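Poly(A) RNA polymerase protein 2 (Saccharomyces cerevisiae, PDB 3NYB) probably adds poly(A) tails to RNA in RNA surveillance, as the nucleotidyltransferase of the TRAMP complex with the zinc-knuckle protein Air2. Local coordinates at residues 23-28 with 212-217; 44-49 with 77-82; 90-95 with 119-124. The protein carries 1 engineered substitution. One frame throughout, in Å; residues are numbered along the deposited sequence.

Contact 1. Residues 23-28 with 212-217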
ATOM      1  N   PHE A  23       8.120  -0.581  16.561  1.00 35.61           N
ATOM      2  CA  PHE A  23       9.482  -0.086  16.475  1.00 35.45           C
ATOM      3  C   PHE A  23      10.231  -0.624  15.256  1.00 35.38           C
ATOM      4  O   PHE A  23      10.996   0.104  14.620  1.00 33.89           O
ATOM      5  CB  PHE A  23      10.254  -0.424  17.751  1.00 43.23           C
ATOM      6  CG  PHE A  23       9.707   0.233  18.979  1.00 57.89           C
ATOM      7  CD1 PHE A  23       9.035   1.442  18.893  1.00 77.77           C
ATOM      8  CD2 PHE A  23       9.887  -0.342  20.226  1.00 64.46           C
ATOM      9  CE1 PHE A  23       8.532   2.059  20.030  1.00 85.24           C
ATOM     10  CE2 PHE A  23       9.393   0.271  21.368  1.00 68.92           C
ATOM     11  CZ  PHE A  23       8.713   1.472  21.270  1.00 77.90           C
ATOM     12  N   GLU A  24      10.018  -1.894  14.928  1.00 35.56           N
ATOM     13  CA  GLU A  24      10.695  -2.464  13.772  1.00 37.31           C
ATOM     14  C   GLU A  24      10.163  -1.854  12.482  1.00 34.20           C
ATOM     15  O   GLU A  24      10.918  -1.647  11.538  1.00 31.10           O
ATOM     16  CB  GLU A  24      10.597  -3.995  13.720  1.00 35.95           C
ATOM     17  CG  GLU A  24      11.657  -4.585  12.796  1.00 40.65           C
ATOM     18  CD  GLU A  24      11.476  -6.057  12.490  1.00 47.00           C
ATOM     19  OE1 GLU A  24      10.706  -6.739  13.201  1.00 46.90           O
ATOM     20  OE2 GLU A  24      12.120  -6.529  11.527  1.00 36.44           O
ATOM     21  N   ILE A  25       8.868  -1.557  12.441  1.00 32.14           N
ATOM     22  CA  ILE A  25       8.313  -0.888  11.268  1.00 35.01           C
ATOM     23  C   ILE A  25       9.045   0.436  11.022  1.00 38.70           C
ATOM     24  O   ILE A  25       9.494   0.685   9.907  1.00 34.74           O
ATOM     25  CB  ILE A  25       6.785  -0.679  11.368  1.00 30.88           C
ATOM     26  CG1 ILE A  25       6.076  -2.030  11.527  1.00 32.39           C
ATOM     27  CG2 ILE A  25       6.248   0.029  10.129  1.00 14.28           C
ATOM     28  CD1 ILE A  25       4.572  -1.941  11.477  1.00 25.07           C
ATOM     29  N   LYS A  26       9.176   1.256  12.067  1.00 32.44           N
ATOM     30  CA  LYS A  26       9.885   2.527  11.986  1.00 27.72           C
ATOM     31  C   LYS A  26      11.352   2.355  11.588  1.00 35.36           C
ATOM     32  O   LYS A  26      11.945   3.225  10.940  1.00 23.03           O
ATOM     33  CB  LYS A  26       9.811   3.277  13.316  1.00 24.60           C
ATOM     34  CG  LYS A  26       8.468   3.931  13.604  1.00 31.42           C
ATOM     35  CD  LYS A  26       8.511   4.690  14.919  1.00 28.94           C
ATOM     36  CE  LYS A  26       7.183   4.578  15.689  1.00 46.84           C
ATOM     37  NZ  LYS A  26       6.318   5.784  15.594  1.00 49.39           N
ATOM     38  N   ASP A  27      11.949   1.238  11.977  1.00 34.16           N
ATOM     39  CA  ASP A  27      13.351   1.014  11.645  1.00 37.01           C
ATOM     40  C   ASP A  27      13.511   0.769  10.154  1.00 37.82           C
ATOM     41  O   ASP A  27      14.337   1.406   9.489  1.00 35.59           O
ATOM     42  CB  ASP A  27      13.915  -0.138  12.461  1.00 31.39           C
ATOM     43  CG  ASP A  27      14.030   0.208  13.934  1.00 46.71           C
ATOM     44  OD1 ASP A  27      14.047   1.424  14.245  1.00 44.82           O
ATOM     45  OD2 ASP A  27      14.106  -0.724  14.772  1.00 43.09           O
ATOM     46  N   PHE A  28      12.691  -0.143   9.641  1.00 32.53           N
ATOM     47  CA  PHE A  28      12.632  -0.445   8.220  1.00 36.10           C
ATOM     48  C   PHE A  28      12.377   0.804   7.380  1.00 39.16           C
ATOM     49  O   PHE A  28      13.125   1.090   6.446  1.00 34.02           O
ATOM     50  CB  PHE A  28      11.538  -1.485   7.932  1.00 32.39           C
ATOM     51  CG  PHE A  28      11.380  -1.800   6.468  1.00 36.81           C
ATOM     52  CD1 PHE A  28      12.237  -2.683   5.838  1.00 34.27           C
ATOM     53  CD2 PHE A  28      10.387  -1.200   5.721  1.00 35.01           C
ATOM     54  CE1 PHE A  28      12.098  -2.962   4.498  1.00 28.84           C
ATOM     55  CE2 PHE A  28      10.244  -1.480   4.378  1.00 24.89           C
ATOM     56  CZ  PHE A  28      11.096  -2.356   3.767  1.00 21.98           C
ATOM     57  N   ASP A 212       1.817   5.331  17.247  1.00 48.40           N
ATOM     58  CA  ASP A 212       2.214   4.577  18.437  1.00 49.20           C
ATOM     59  C   ASP A 212       1.585   3.189  18.444  1.00 44.74           C
ATOM     60  O   ASP A 212       1.655   2.466  19.440  1.00 47.20           O
ATOM     61  CB  ASP A 212       1.842   5.331  19.718  1.00 55.98           C
ATOM     62  CG  ASP A 212       2.722   6.549  19.959  1.00 79.16           C
ATOM     63  OD1 ASP A 212       3.912   6.527  19.561  1.00 81.20           O
ATOM     64  OD2 ASP A 212       2.221   7.530  20.556  1.00 88.28           O
ATOM     65  N   ASN A 213       0.985   2.818  17.319  1.00 32.43           N
ATOM     66  CA  ASN A 213       0.234   1.575  17.226  1.00 30.13           C
ATOM     67  C   ASN A 213       0.326   0.926  15.843  1.00 39.86           C
ATOM     68  O   ASN A 213      -0.562   0.170  15.436  1.00 48.96           O
ATOM     69  CB  ASN A 213      -1.238   1.831  17.585  1.00 42.88           C
ATOM     70  CG  ASN A 213      -1.444   2.127  19.069  1.00 54.92           C
ATOM     71  OD1 ASN A 213      -1.435   1.217  19.901  1.00 68.29           O
ATOM     72  ND2 ASN A 213      -1.646   3.402  19.403  1.00 42.39           N
ATOM     73  N   LEU A 214       1.388   1.211  15.104  1.00 42.21           N
ATOM     74  CA  LEU A 214       1.427   0.678  13.750  1.00 47.57           C
ATOM     75  C   LEU A 214       1.643  -0.846  13.697  1.00 38.58           C
ATOM     76  O   LEU A 214       1.336  -1.488  12.692  1.00 37.94           O
ATOM     77  CB  LEU A 214       2.537   1.352  12.941  1.00 45.12           C
ATOM     78  CG  LEU A 214       2.179   2.680  12.273  1.00 57.25           C
ATOM     79  CD1 LEU A 214       1.880   3.744  13.319  1.00 74.28           C
ATOM     80  CD2 LEU A 214       3.297   3.137  11.350  1.00 62.85           C
ATOM     81  N   GLY A 215       2.129  -1.426  14.789  1.00 32.40           N
ATOM     82  CA  GLY A 215       2.236  -2.872  14.875  1.00 37.65           C
ATOM     83  C   GLY A 215       0.869  -3.539  14.737  1.00 52.20           C
ATOM     84  O   GLY A 215       0.656  -4.369  13.848  1.00 53.32           O
ATOM     85  N   VAL A 216      -0.071  -3.175  15.609  1.00 39.47           N
ATOM     86  CA  VAL A 216      -1.403  -3.771  15.563  1.00 38.10           C
ATOM     87  C   VAL A 216      -2.125  -3.433  14.280  1.00 39.15           C
ATOM     88  O   VAL A 216      -2.717  -4.301  13.652  1.00 47.48           O
ATOM     89  CB  VAL A 216      -2.307  -3.366  16.767  1.00 54.87           C
ATOM     90  CG1 VAL A 216      -2.056  -4.278  17.947  1.00 62.40           C
ATOM     91  CG2 VAL A 216      -2.134  -1.886  17.145  1.00 29.08           C
ATOM     92  N   LEU A 217      -2.078  -2.166  13.894  1.00 37.05           N
ATOM     93  CA  LEU A 217      -2.783  -1.724  12.701  1.00 41.00           C
ATOM     94  C   LEU A 217      -2.293  -2.470  11.461  1.00 48.90           C
ATOM     95  O   LEU A 217      -3.076  -2.780  10.565  1.00 50.66           O
ATOM     96  CB  LEU A 217      -2.626  -0.219  12.540  1.00 35.98           C
ATOM     97  CG  LEU A 217      -3.075   0.527  13.803  1.00 37.96           C
ATOM     98  CD1 LEU A 217      -2.642   1.984  13.772  1.00 41.37           C
ATOM     99  CD2 LEU A 217      -4.591   0.407  14.001  1.00 29.25           C
TER

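Contact 2. Residues 44-49 with 77-82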
ATOM      1  N   GLN A  44      21.049  15.389  -9.492  1.00 29.35           N
ATOM      2  CA  GLN A  44      22.000  15.495 -10.583  1.00 28.37           C
ATOM      3  C   GLN A  44      21.531  14.716 -11.788  1.00 37.74           C
ATOM      4  O   GLN A  44      21.484  15.247 -12.901  1.00 41.91           O
ATOM      5  CB  GLN A  44      23.350  14.937 -10.170  1.00 41.55           C
ATOM      6  CG  GLN A  44      23.977  15.626  -8.986  1.00 67.19           C
ATOM      7  CD  GLN A  44      25.347  15.053  -8.671  1.00 75.59           C
ATOM      8  OE1 GLN A  44      25.936  14.343  -9.496  1.00 76.02           O
ATOM      9  NE2 GLN A  44      25.863  15.352  -7.474  1.00 68.26           N
ATOM     10  N   THR A  45      21.198  13.446 -11.576  1.00 33.59           N
ATOM     11  CA  THR A  45      20.845  12.596 -12.705  1.00 39.55           C
ATOM     12  C   THR A  45      19.569  13.089 -13.374  1.00 38.75           C
ATOM     13  O   THR A  45      19.500  13.162 -14.599  1.00 43.08           O
ATOM     14  CB  THR A  45      20.724  11.105 -12.324  1.00 37.50           C
ATOM     15  OG1 THR A  45      19.430  10.856 -11.784  1.00 57.27           O
ATOM     16  CG2 THR A  45      21.782  10.725 -11.311  1.00 29.81           C
ATOM     17  N   ILE A  46      18.572  13.447 -12.572  1.00 32.89           N
ATOM     18  CA  ILE A  46      17.344  14.018 -13.114  1.00 27.84           C
ATOM     19  C   ILE A  46      17.676  15.253 -13.941  1.00 29.01           C
ATOM     20  O   ILE A  46      17.176  15.426 -15.048  1.00 43.19           O
ATOM     21  CB  ILE A  46      16.346  14.402 -12.005  1.00 33.14           C
ATOM     22  CG1 ILE A  46      15.858  13.155 -11.268  1.00 38.21           C
ATOM     23  CG2 ILE A  46      15.159  15.128 -12.588  1.00 31.12           C
ATOM     24  CD1 ILE A  46      15.170  12.174 -12.156  1.00 33.43           C
ATOM     25  N   SER A  47      18.531  16.114 -13.407  1.00 38.13           N
ATOM     26  CA  SER A  47      18.883  17.335 -14.115  1.00 31.89           C
ATOM     27  C   SER A  47      19.627  16.990 -15.399  1.00 30.75           C
ATOM     28  O   SER A  47      19.396  17.599 -16.439  1.00 31.38           O
ATOM     29  CB  SER A  47      19.722  18.260 -13.235  1.00 32.03           C
ATOM     30  OG  SER A  47      19.755  19.566 -13.780  1.00 59.06           O
ATOM     31  N   THR A  48      20.510  16.000 -15.315  1.00 29.33           N
ATOM     32  CA  THR A  48      21.250  15.519 -16.474  1.00 29.15           C
ATOM     33  C   THR A  48      20.283  15.032 -17.552  1.00 38.66           C
ATOM     34  O   THR A  48      20.464  15.291 -18.740  1.00 46.53           O
ATOM     35  CB  THR A  48      22.222  14.385 -16.074  1.00 39.53           C
ATOM     36  OG1 THR A  48      23.338  14.933 -15.364  1.00 50.08           O
ATOM     37  CG2 THR A  48      22.732  13.649 -17.292  1.00 32.93           C
ATOM     38  N   ILE A  49      19.237  14.337 -17.139  1.00 38.98           N
ATOM     39  CA  ILE A  49      18.261  13.859 -18.105  1.00 46.53           C
ATOM     40  C   ILE A  49      17.408  15.000 -18.660  1.00 46.53           C
ATOM     41  O   ILE A  49      17.100  15.027 -19.854  1.00 35.31           O
ATOM     42  CB  ILE A  49      17.397  12.735 -17.514  1.00 43.07           C
ATOM     43  CG1 ILE A  49      18.242  11.461 -17.395  1.00 43.92           C
ATOM     44  CG2 ILE A  49      16.180  12.480 -18.382  1.00 25.40           C
ATOM     45  CD1 ILE A  49      17.734  10.491 -16.363  1.00 54.80           C
ATOM     46  N   SER A  77      12.893   1.354  -7.243  1.00 32.43           N
ATOM     47  CA  SER A  77      11.734   1.520  -8.125  1.00 33.46           C
ATOM     48  C   SER A  77      11.958   2.663  -9.106  1.00 33.88           C
ATOM     49  O   SER A  77      12.735   3.581  -8.816  1.00 34.24           O
ATOM     50  CB  SER A  77      10.445   1.752  -7.330  1.00 29.45           C
ATOM     51  OG  SER A  77      10.455   3.001  -6.667  1.00 38.70           O
ATOM     52  N   ASP A  78      11.292   2.596 -10.262  1.00 40.29           N
ATOM     53  CA  ASP A  78      11.368   3.657 -11.272  1.00 32.54           C
ATOM     54  C   ASP A  78      10.892   4.956 -10.669  1.00 36.77           C
ATOM     55  O   ASP A  78       9.865   4.992  -9.974  1.00 36.70           O
ATOM     56  CB  ASP A  78      10.440   3.395 -12.462  1.00 29.27           C
ATOM     57  CG  ASP A  78      10.717   2.100 -13.166  1.00 51.84           C
ATOM     58  OD1 ASP A  78      11.796   1.509 -12.958  1.00 62.26           O
ATOM     59  OD2 ASP A  78       9.832   1.678 -13.944  1.00 62.45           O
ATOM     60  N   ILE A  79      11.613   6.032 -10.959  1.00 29.85           N
ATOM     61  CA  ILE A  79      11.104   7.340 -10.607  1.00 33.25           C
ATOM     62  C   ILE A  79      10.454   7.941 -11.844  1.00 29.56           C
ATOM     63  O   ILE A  79      11.063   7.999 -12.914  1.00 31.59           O
ATOM     64  CB  ILE A  79      12.178   8.242  -9.938  1.00 48.85           C
ATOM     65  CG1 ILE A  79      12.685   9.328 -10.856  1.00 45.65           C
ATOM     66  CG2 ILE A  79      13.372   7.420  -9.468  1.00 54.64           C
ATOM     67  CD1 ILE A  79      14.037   9.817 -10.381  1.00 55.99           C
ATOM     68  N   ASP A  80       9.194   8.346 -11.691  1.00 24.04           N
ATOM     69  CA  ASP A  80       8.373   8.771 -12.818  1.00 32.52           C
ATOM     70  C   ASP A  80       8.553  10.244 -13.153  1.00 37.20           C
ATOM     71  O   ASP A  80       8.465  11.105 -12.276  1.00 42.82           O
ATOM     72  CB  ASP A  80       6.899   8.486 -12.520  1.00 40.74           C
ATOM     73  CG  ASP A  80       6.680   7.103 -11.928  1.00 52.67           C
ATOM     74  OD1 ASP A  80       6.914   6.105 -12.646  1.00 50.97           O
ATOM     75  OD2 ASP A  80       6.279   7.014 -10.744  1.00 65.46           O
ATOM     76  N   CYS A  81       8.785  10.531 -14.430  1.00 32.41           N
ATOM     77  CA  CYS A  81       8.905  11.906 -14.897  1.00 34.52           C
ATOM     78  C   CYS A  81       7.943  12.212 -16.033  1.00 33.83           C
ATOM     79  O   CYS A  81       7.685  11.355 -16.876  1.00 41.60           O
ATOM     80  CB  CYS A  81      10.331  12.171 -15.360  1.00 45.37           C
ATOM     81  SG  CYS A  81      11.546  11.557 -14.196  1.00 39.75           S
ATOM     82  N   VAL A  82       7.420  13.440 -16.040  1.00 47.00           N
ATOM     83  CA  VAL A  82       6.630  13.975 -17.148  1.00 43.41           C
ATOM     84  C   VAL A  82       7.464  14.976 -17.929  1.00 43.84           C
ATOM     85  O   VAL A  82       8.159  15.802 -17.334  1.00 49.64           O
ATOM     86  CB  VAL A  82       5.426  14.789 -16.652  1.00 47.05           C
ATOM     87  CG1 VAL A  82       4.172  14.391 -17.405  1.00 52.91           C
ATOM     88  CG2 VAL A  82       5.243  14.638 -15.159  1.00 47.98           C
TER

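Contact 3. Residues 90-95 with 119-124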
ATOM      1  N   LYS A  90      -1.351  12.310 -29.742  1.00 98.98           N
ATOM      2  CA  LYS A  90      -1.046  11.248 -30.696  1.00103.59           C
ATOM      3  C   LYS A  90       0.400  11.312 -31.180  1.00 93.31           C
ATOM      4  O   LYS A  90       0.922  10.356 -31.768  1.00 93.26           O
ATOM      5  CB  LYS A  90      -2.032  11.293 -31.865  1.00114.85           C
ATOM      6  CG  LYS A  90      -3.448  10.919 -31.449  1.00122.88           C
ATOM      7  CD  LYS A  90      -4.444  11.064 -32.584  1.00134.51           C
ATOM      8  CE  LYS A  90      -5.736  10.318 -32.268  1.00140.70           C
ATOM      9  NZ  LYS A  90      -6.303  10.712 -30.948  1.00141.85           N
ATOM     10  N   GLU A  91       1.054  12.435 -30.912  1.00 80.90           N
ATOM     11  CA  GLU A  91       2.470  12.584 -31.210  1.00 71.13           C
ATOM     12  C   GLU A  91       3.318  11.977 -30.081  1.00 62.72           C
ATOM     13  O   GLU A  91       4.545  11.863 -30.205  1.00 56.24           O
ATOM     14  CB  GLU A  91       2.804  14.066 -31.407  1.00 81.47           C
ATOM     15  CG  GLU A  91       4.145  14.313 -32.082  1.00 91.62           C
ATOM     16  CD  GLU A  91       4.161  13.874 -33.535  1.00 92.32           C
ATOM     17  OE1 GLU A  91       5.251  13.908 -34.153  1.00 95.64           O
ATOM     18  OE2 GLU A  91       3.086  13.497 -34.054  1.00 81.04           O
ATOM     19  N   SER A  92       2.653  11.584 -28.993  1.00 59.46           N
ATOM     20  CA  SER A  92       3.325  10.970 -27.853  1.00 61.72           C
ATOM     21  C   SER A  92       4.379   9.900 -28.231  1.00 66.58           C
ATOM     22  O   SER A  92       5.527  10.016 -27.784  1.00 68.64           O
ATOM     23  CB  SER A  92       2.292  10.404 -26.882  1.00 59.44           C
ATOM     24  OG  SER A  92       1.920  11.324 -25.894  1.00 63.36           O
ATOM     25  N   ARG A  93       3.985   8.905 -29.033  1.00 62.57           N
ATOM     26  CA  ARG A  93       4.835   7.782 -29.289  1.00 62.69           C
ATOM     27  C   ARG A  93       6.009   8.203 -30.142  1.00 65.02           C
ATOM     28  O   ARG A  93       7.195   7.925 -29.795  1.00 74.35           O
ATOM     29  CB  ARG A  93       4.089   6.660 -29.976  1.00 68.03           C
ATOM     30  CG  ARG A  93       3.337   5.805 -28.939  1.00 70.37           C
ATOM     31  CD  ARG A  93       2.587   4.666 -29.565  1.00 80.45           C
ATOM     32  NE  ARG A  93       1.876   3.872 -28.550  1.00 88.58           N
ATOM     33  CZ  ARG A  93       0.827   4.323 -27.854  1.00 93.63           C
ATOM     34  NH1 ARG A  93       0.342   5.521 -28.116  1.00102.29           N
ATOM     35  NH2 ARG A  93       0.245   3.605 -26.900  1.00 83.69           N
ATOM     36  N   ASN A  94       5.700   8.723 -31.333  1.00 53.23           N
ATOM     37  CA  ASN A  94       6.742   9.198 -32.243  1.00 56.84           C
ATOM     38  C   ASN A  94       7.851   9.958 -31.504  1.00 51.60           C
ATOM     39  O   ASN A  94       9.029   9.788 -31.804  1.00 53.51           O
ATOM     40  CB  ASN A  94       6.100  10.139 -33.241  1.00 73.02           C
ATOM     41  CG  ASN A  94       5.092   9.433 -34.157  1.00 63.28           C
ATOM     42  OD1 ASN A  94       5.116   8.195 -34.390  1.00 53.39           O
ATOM     43  ND2 ASN A  94       4.215  10.234 -34.714  1.00 63.31           N
ATOM     44  N   ASN A  95       7.467  10.756 -30.501  1.00 40.73           N
ATOM     45  CA  ASN A  95       8.413  11.579 -29.712  1.00 32.59           C
ATOM     46  C   ASN A  95       9.181  10.735 -28.700  1.00 37.30           C
ATOM     47  O   ASN A  95      10.335  11.018 -28.395  1.00 43.42           O
ATOM     48  CB  ASN A  95       7.688  12.746 -29.009  1.00 28.57           C
ATOM     49  CG  ASN A  95       7.309  13.873 -29.994  1.00 47.25           C
ATOM     50  OD1 ASN A  95       7.897  13.986 -31.085  1.00 49.47           O
ATOM     51  ND2 ASN A  95       6.359  14.713 -29.608  1.00 53.84           N
ATOM     52  N   ARG A 119      -3.159   3.455 -21.061  1.00 95.67           N
ATOM     53  CA  ARG A 119      -3.316   4.242 -22.286  1.00 95.46           C
ATOM     54  C   ARG A 119      -2.343   5.418 -22.395  1.00 90.46           C
ATOM     55  O   ARG A 119      -2.362   6.154 -23.383  1.00 90.20           O
ATOM     56  CB  ARG A 119      -4.754   4.744 -22.444  1.00100.68           C
ATOM     57  CG  ARG A 119      -5.749   3.654 -22.764  1.00110.05           C
ATOM     58  CD  ARG A 119      -7.115   4.221 -23.093  1.00119.60           C
ATOM     59  NE  ARG A 119      -8.147   3.197 -22.979  1.00131.61           N
ATOM     60  CZ  ARG A 119      -8.650   2.778 -21.823  1.00142.09           C
ATOM     61  NH1 ARG A 119      -8.212   3.302 -20.683  1.00141.76           N
ATOM     62  NH2 ARG A 119      -9.587   1.839 -21.803  1.00148.52           N
ATOM     63  N   VAL A 120      -1.510   5.601 -21.373  1.00 77.21           N
ATOM     64  CA  VAL A 120      -0.428   6.577 -21.436  1.00 66.49           C
ATOM     65  C   VAL A 120       0.878   5.844 -21.721  1.00 59.66           C
ATOM     66  O   VAL A 120       1.305   5.009 -20.923  1.00 43.49           O
ATOM     67  CB  VAL A 120      -0.286   7.362 -20.125  1.00 62.31           C
ATOM     68  CG1 VAL A 120       0.868   8.353 -20.223  1.00 58.21           C
ATOM     69  CG2 VAL A 120      -1.583   8.078 -19.798  1.00 68.58           C
ATOM     70  N   PRO A 121       1.501   6.143 -22.872  1.00 62.31           N
ATOM     71  CA  PRO A 121       2.717   5.452 -23.313  1.00 57.46           C
ATOM     72  C   PRO A 121       3.921   5.939 -22.528  1.00 58.35           C
ATOM     73  O   PRO A 121       4.059   7.142 -22.308  1.00 59.39           O
ATOM     74  CB  PRO A 121       2.838   5.851 -24.781  1.00 49.68           C
ATOM     75  CG  PRO A 121       2.119   7.143 -24.892  1.00 58.58           C
ATOM     76  CD  PRO A 121       1.093   7.214 -23.796  1.00 62.76           C
ATOM     77  N   ILE A 122       4.774   5.008 -22.111  1.00 61.15           N
ATOM     78  CA  ILE A 122       5.877   5.314 -21.210  1.00 55.88           C
ATOM     79  C   ILE A 122       7.186   4.680 -21.662  1.00 42.53           C
ATOM     80  O   ILE A 122       7.197   3.615 -22.271  1.00 48.16           O
ATOM     81  CB  ILE A 122       5.561   4.836 -19.790  1.00 46.66           C
ATOM     82  CG1 ILE A 122       4.399   5.637 -19.216  1.00 47.29           C
ATOM     83  CG2 ILE A 122       6.775   4.965 -18.891  1.00 42.79           C
ATOM     84  CD1 ILE A 122       3.871   5.049 -17.927  1.00 57.37           C
ATOM     85  N   ILE A 123       8.290   5.346 -21.356  1.00 37.36           N
ATOM     86  CA  ILE A 123       9.619   4.866 -21.715  1.00 41.88           C
ATOM     87  C   ILE A 123      10.407   4.569 -20.424  1.00 46.10           C
ATOM     88  O   ILE A 123      10.603   5.452 -19.579  1.00 36.32           O
ATOM     89  CB  ILE A 123      10.335   5.922 -22.595  1.00 45.26           C
ATOM     90  CG1 ILE A 123      11.735   5.490 -22.961  1.00 47.87           C
ATOM     91  CG2 ILE A 123      10.432   7.265 -21.881  1.00 43.72           C
ATOM     92  CD1 ILE A 123      12.622   6.673 -23.269  1.00 42.28           C
ATOM     93  N   LYS A 124      10.819   3.317 -20.250  1.00 49.16           N
ATOM     94  CA  LYS A 124      11.571   2.921 -19.055  1.00 40.29           C
ATOM     95  C   LYS A 124      13.023   2.669 -19.415  1.00 41.46           C
ATOM     96  O   LYS A 124      13.306   2.115 -20.468  1.00 48.49           O
ATOM     97  CB  LYS A 124      11.001   1.640 -18.449  1.00 28.07           C
ATOM     98  CG  LYS A 124       9.546   1.721 -18.064  1.00 31.45           C
ATOM     99  CD  LYS A 124       8.988   0.327 -17.814  1.00 47.54           C
ATOM    100  CE  LYS A 124       9.687  -0.361 -16.647  1.00 54.66           C
ATOM    101  NZ  LYS A 124       9.097  -1.699 -16.344  1.00 59.64           N
TER

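Contact 1. Residues 23-28 with 212-217
Ile-25, on helix 17-31, pushes its terminal methyl against Leu-214 and Gly-215 in the first turn of helix 214-228. No hydrogen bond joins 23-28 to 212-217. Just ahead of that turn, Asp-212 holds its carboxylate near the end of Lys-26, with OD1 4.7 Å from NZ. That is too long for a salt bridge, but opposite charges at this separation probably attract; the ammonium is itself hydrogen-bonded to the carbonyl of Lys-211. Asn-213 stands at the N-cap position, yet its amide is turned to other work: ND2 binds the carbonyl of Asp-209, and OD1 accepts the backbone N-H of Ile-29 in the chain of Protein AIR2. The main-chain O of Asn-213 takes the N-H of Leu-217, starting the helical bonding.

Leu-214 supplies most of this segment's contact surface. CD1 of Ile-25 lies 3.5 Å from its carbonyl O and 4.1 Å from its CB, so the methyl rests on backbone and side chain together. With CG1 of Ile-25 anti to the carbonyl carbon (chi1 -59°) and CD1 extended beyond it (chi2 -173°), the longer branch reaches straight across. Two helices far apart in sequence are thereby packed together in the helical part of the polymerase, where helix 160-173 also takes part: Ile-166 touches Ile-25, and Glu-162 touches Leu-214.

Gly-215 makes the nearest backbone approach, its CA 7.3 Å from that of Ile-25, and meets the methyl through its N, 4.1 Å from CD1 of Ile-25. The N-H of Gly-215, in the first turn of the helix, is taken by OG1 of Thr-22. Val-216 points away from Ile-25 and packs on Trp-25 of the AIR2 chain.

Contact 2. Residues 44-49 with 77-82
In the palm of this nucleotidyltransferase, helix 36-54 lies against the mixed beta sheet, and Ile-46 is the residue that meets Ile-79 and Cys-81 of strand 79-83. The two isoleucines reach toward each other tip to tip. Ile-46 places CG1 3.9 Å from CD1 of Ile-79, and its own CD1 4.0 Å from CG1 of Ile-79; the spacing of the two end methyls themselves is doubtful. CG1 of Ile-46 is anti to the carbonyl carbon (chi1 -65°), and a second turn of about the same size (chi2 -60°) bends CD1 round, so that the same methyl also comes 4.2 Å from SG of Cys-81. A branched, wholly apolar residue suits the buried face of the helix, while the small thiol of Cys-81, two residues along the strand, meets the same methyl.

Gln-44, Ser-47 and Thr-48, which take no part in the contact, give the helix a polar side. OG1 of Thr-48 donates to the carbonyl O of Gln-44 at 3.1 Å, coming from above the carbonyl plane. That oxygen also receives the N-H of Thr-48, so two donors grip it one helical turn back.

Asp-78 and Asp-80 flank Ile-79 in an Asp-Ile-Asp sequence that fits the DxD pattern of the superfamily, whose carboxylates bind metal in relatives. Strand 79-83 runs parallel to strand 132-137, bonding His-133, Ala-135 and Ser-137 through its backbone, and antiparallel to strand 62-65. Near Ile-46, Ile-49 touches Leu-62 of strand 62-65, Ile-134 of strand 132-137 and Phe-125 of strand 121-127, so the helix covers more than one strand.

Contact 3. Residues 90-95 with 119-124
Arg-93 reaches from helix 92-105 across the ring of Pro-121, at the start of strand 121-127. From CB, the chain sets out with CG anti to the carbonyl carbon (chi1 -83°), and CG already comes 4.2 Å from CB of Pro-121. From there to NE it is fully extended, then turns at the last torsion (chi4 69°), which lays the guanidinium over the proline. CZ stands 4.0 Å from CB of Pro-121, and that carbon sits over the centre of one guanidinium face. At the tips, NH1 is 4.0 Å from CG of Pro-121 and NH2 is 4.0 Å from its CB. The two side chains cross at about a right angle. A flat cation with a long aliphatic stem suits this margin: its flat face lies on the apolar ring while its N-H groups, around the edge, can still meet solvent at this exposed residue.

Farther in, Ser-92 points toward the strand, and its CB lies 3.8 Å from CG of Pro-121. Serine is small enough to sit on this buried side; the nearest CA atoms, of Arg-93 and Pro-121, are 6.8 Å apart. Proline in turn presents a compact apolar surface, although it has no N-H to offer a neighbouring strand; Ile-122 and Ile-123 are backbone hydrogen-bonded to Val-115 and Val-136 respectively. Leu-96 of the same helix also touches Pro-121 and continues inward to Ile-123.

Helix 92-105 connects strand 79-83 to strand 113-116, which runs parallel to it with two strands in between. Such a beta-alpha-beta crossover, its helix packed on the sheet, belongs to the alpha/beta palm of nucleotidyltransferases.

Contacts 2 and 3 belong to one palm sheet, their centres about 17 Å apart, and meet where Asp-78 packs against Lys-124. Each rests a helix on a strand, but 44-49 with 77-82 is wholly buried and aliphatic, with a thiol added, whereas 90-95 with 119-124 lies partly at the surface, its Pro-121 and Ser-92 buried and its Arg-93 exposed. Contact 1 stands apart, its centre about 31 Å from that of contact 2 and about 40 Å from that of contact 3. It joins helix to helix instead, with a methyl against a backbone turn, and only there does Air2 come within reach.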